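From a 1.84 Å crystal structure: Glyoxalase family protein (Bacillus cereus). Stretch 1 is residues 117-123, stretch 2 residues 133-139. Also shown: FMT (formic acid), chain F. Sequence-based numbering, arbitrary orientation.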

# COMPACT_ATOMS: atom_id res chain seq x y z
N GLY A 117 5.30 1.17 21.91
CA GLY A 117 5.72 -0.14 21.45
C GLY A 117 6.25 -0.28 20.03
O GLY A 117 6.59 -1.38 19.61
N ALA A 118 6.31 0.82 19.29
CA ALA A 118 6.83 0.77 17.92
C ALA A 118 8.35 0.77 17.99
O ALA A 118 8.93 1.21 19.00
CB ALA A 118 6.33 1.97 17.11
N GLU A 119 9.01 0.27 16.95
CA GLU A 119 10.47 0.22 16.95
C GLU A 119 11.12 0.83 15.71
O GLU A 119 10.78 0.50 14.58
CB GLU A 119 10.96 -1.22 17.10
CG GLU A 119 10.86 -2.04 15.81
CD GLU A 119 11.77 -3.27 15.81
OE1 GLU A 119 13.01 -3.10 15.85
OE2 GLU A 119 11.24 -4.40 15.75
N LEU A 120 12.09 1.72 15.95
CA LEU A 120 12.82 2.37 14.88
C LEU A 120 13.66 1.31 14.15
O LEU A 120 14.42 0.57 14.77
CB LEU A 120 13.70 3.47 15.48
CG LEU A 120 14.52 4.35 14.54
CD1 LEU A 120 13.59 5.06 13.55
CD2 LEU A 120 15.33 5.36 15.37
N VAL A 121 13.52 1.22 12.83
CA VAL A 121 14.26 0.21 12.08
C VAL A 121 15.73 0.54 11.94
O VAL A 121 16.58 -0.33 12.13
CB VAL A 121 13.66 -0.01 10.68
CG1 VAL A 121 14.44 -1.09 9.91
CG2 VAL A 121 12.21 -0.42 10.83
N GLY A 122 16.01 1.79 11.62
CA GLY A 122 17.38 2.23 11.46
C GLY A 122 17.55 3.51 12.24
O GLY A 122 17.26 3.56 13.43
N GLU A 123 18.00 4.57 11.58
CA GLU A 123 18.17 5.85 12.24
C GLU A 123 17.27 6.87 11.56
O GLU A 123 16.79 6.64 10.45
CB GLU A 123 19.62 6.32 12.10
CG GLU A 123 20.65 5.31 12.57
CD GLU A 123 22.07 5.66 12.14
OE1 GLU A 123 22.95 4.79 12.30
OE2 GLU A 123 22.32 6.79 11.67
C FMT F . 13.74 -5.01 10.52
O1 FMT F . 12.89 -4.69 11.41
O2 FMT F . 13.52 -4.42 9.41
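Stretch 2 (133-139) LCYIRGV

The apolar centre of the contact is built on Leu 120 and Ile 136, which form a non-hydrogen-bonded pair with CA atoms 4.5 Å apart and side chains on the same face of the sheet. The ends of both side chains draw nearer to the opposing stretch, so that Leu 120 CD1 meets Ile 136 CD1 at 3.4 Å; Leu 120 has chi1 t and chi2 p, Ile 136 is m at both angles. Ile 136 CD1 also lies 3.4 Å from Leu 120 CA. The apolar row continues in both directions: Ala 118 CB packs 3.7 Å from Ile 136 CG2, and Leu 120 CD1 reaches Cys 134 CB at 3.5 Å. Val 121, with chi1 t, points its CA-to-CB bond toward stretch 2; its CB is 3.7 Å from Tyr 135 CB, and its CG2 is 3.8 Å from Arg 137 CG. The Tyr 135 side chain starts sideways and its end leads away, so its CB makes the contact while its ring does not.

Stretch 2 lies beside stretch 1 as an antiparallel partner, the two end-to-end directions 156° apart, and 455 Å² of surface is buried between them, both sides summed. The backbones are held by three hydrogen bonds. Glu 119 and Arg 137 face each other as a hydrogen-bonded pair, CA to CA 5.1 Å, with Glu 119 N to Arg 137 O at 2.9 Å and Arg 137 N to Glu 119 O at 2.8 Å. Val 121 N then donates to Tyr 135 O at 2.8 Å, nearly straight at 171°. Residues 133-137 are extended as a strand, whereas strand geometry in stretch 1 covers only 119-120. Val 121 turns out of it with phi/psi of -74/-44, and beyond this turn a water enters: it accepts from Gly 122 N and Tyr 135 N, its oxygen 2.9 Å from each nitrogen, and is placed to donate to Glu 123 O, 3.0 Å from the water oxygen, bridging the two stretches beyond the last direct hydrogen bond, Val 121 N to Tyr 135 O.

The polar edge lies on the face shared by Glu 119 and Arg 137. Their aliphatic portions touch, Glu 119 CG to Arg 137 CB at 3.3 Å. At the guanidinium edge, near its plane, a formic acid molecule, probably from the crystallisation liquor, accepts two hydrogen bonds: Arg 137 NE to FMT O1 at 2.8 Å and Arg 137 NH2 to FMT O2 at 3.2 Å. FMT O2 also lies 3.5 Å from Val 121 CG1, so the ligand touches both stretches.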

# COMPACT_ATOMS: atom_id res chain seq x y z
N LEU A 133 14.05 11.41 7.63
CA LEU A 133 13.13 10.28 7.58
C LEU A 133 13.64 9.02 8.25
O LEU A 133 14.83 8.89 8.54
CB LEU A 133 12.78 9.96 6.12
CG LEU A 133 13.88 9.25 5.33
CD1 LEU A 133 13.29 8.68 4.04
CD2 LEU A 133 15.03 10.21 5.03
N CYS A 134 12.72 8.09 8.49
CA CYS A 134 13.05 6.83 9.12
C CYS A 134 11.99 5.78 8.78
O CYS A 134 10.94 6.10 8.21
CB CYS A 134 13.10 6.98 10.64
SG CYS A 134 11.50 7.37 11.38
N TYR A 135 12.30 4.54 9.14
CA TYR A 135 11.39 3.41 8.97
C TYR A 135 11.08 2.97 10.38
O TYR A 135 11.96 2.91 11.23
CB TYR A 135 12.05 2.25 8.23
CG TYR A 135 11.98 2.30 6.72
CD1 TYR A 135 12.35 1.18 5.96
CD2 TYR A 135 11.59 3.45 6.05
CE1 TYR A 135 12.32 1.22 4.57
CE2 TYR A 135 11.57 3.51 4.67
CZ TYR A 135 11.93 2.38 3.94
OH TYR A 135 11.94 2.45 2.57
N ILE A 136 9.82 2.64 10.62
CA ILE A 136 9.38 2.21 11.93
C ILE A 136 8.54 0.96 11.77
O ILE A 136 7.80 0.85 10.80
CB ILE A 136 8.47 3.28 12.57
CG1 ILE A 136 9.27 4.54 12.84
CG2 ILE A 136 7.82 2.74 13.84
CD1 ILE A 136 10.31 4.37 13.91
N ARG A 137 8.70 0.03 12.71
CA ARG A 137 7.89 -1.18 12.75
C ARG A 137 6.79 -0.76 13.73
O ARG A 137 7.05 -0.57 14.94
CB ARG A 137 8.68 -2.36 13.32
CG ARG A 137 9.77 -2.89 12.40
CD ARG A 137 9.32 -4.15 11.70
NE ARG A 137 10.23 -4.57 10.63
CZ ARG A 137 9.81 -5.12 9.50
NH1 ARG A 137 8.51 -5.29 9.32
NH2 ARG A 137 10.68 -5.50 8.56
N GLY A 138 5.57 -0.58 13.22
CA GLY A 138 4.48 -0.15 14.07
C GLY A 138 3.63 -1.28 14.61
O GLY A 138 4.15 -2.33 15.01
N VAL A 139 2.32 -1.06 14.63
CA VAL A 139 1.40 -2.07 15.12
C VAL A 139 1.66 -3.43 14.46
O VAL A 139 1.78 -3.53 13.23
CB VAL A 139 -0.08 -1.64 14.92
CG1 VAL A 139 -0.39 -1.48 13.44
CG2 VAL A 139 -1.01 -2.66 15.58
O HOH W 1 14.94 4.24 10.39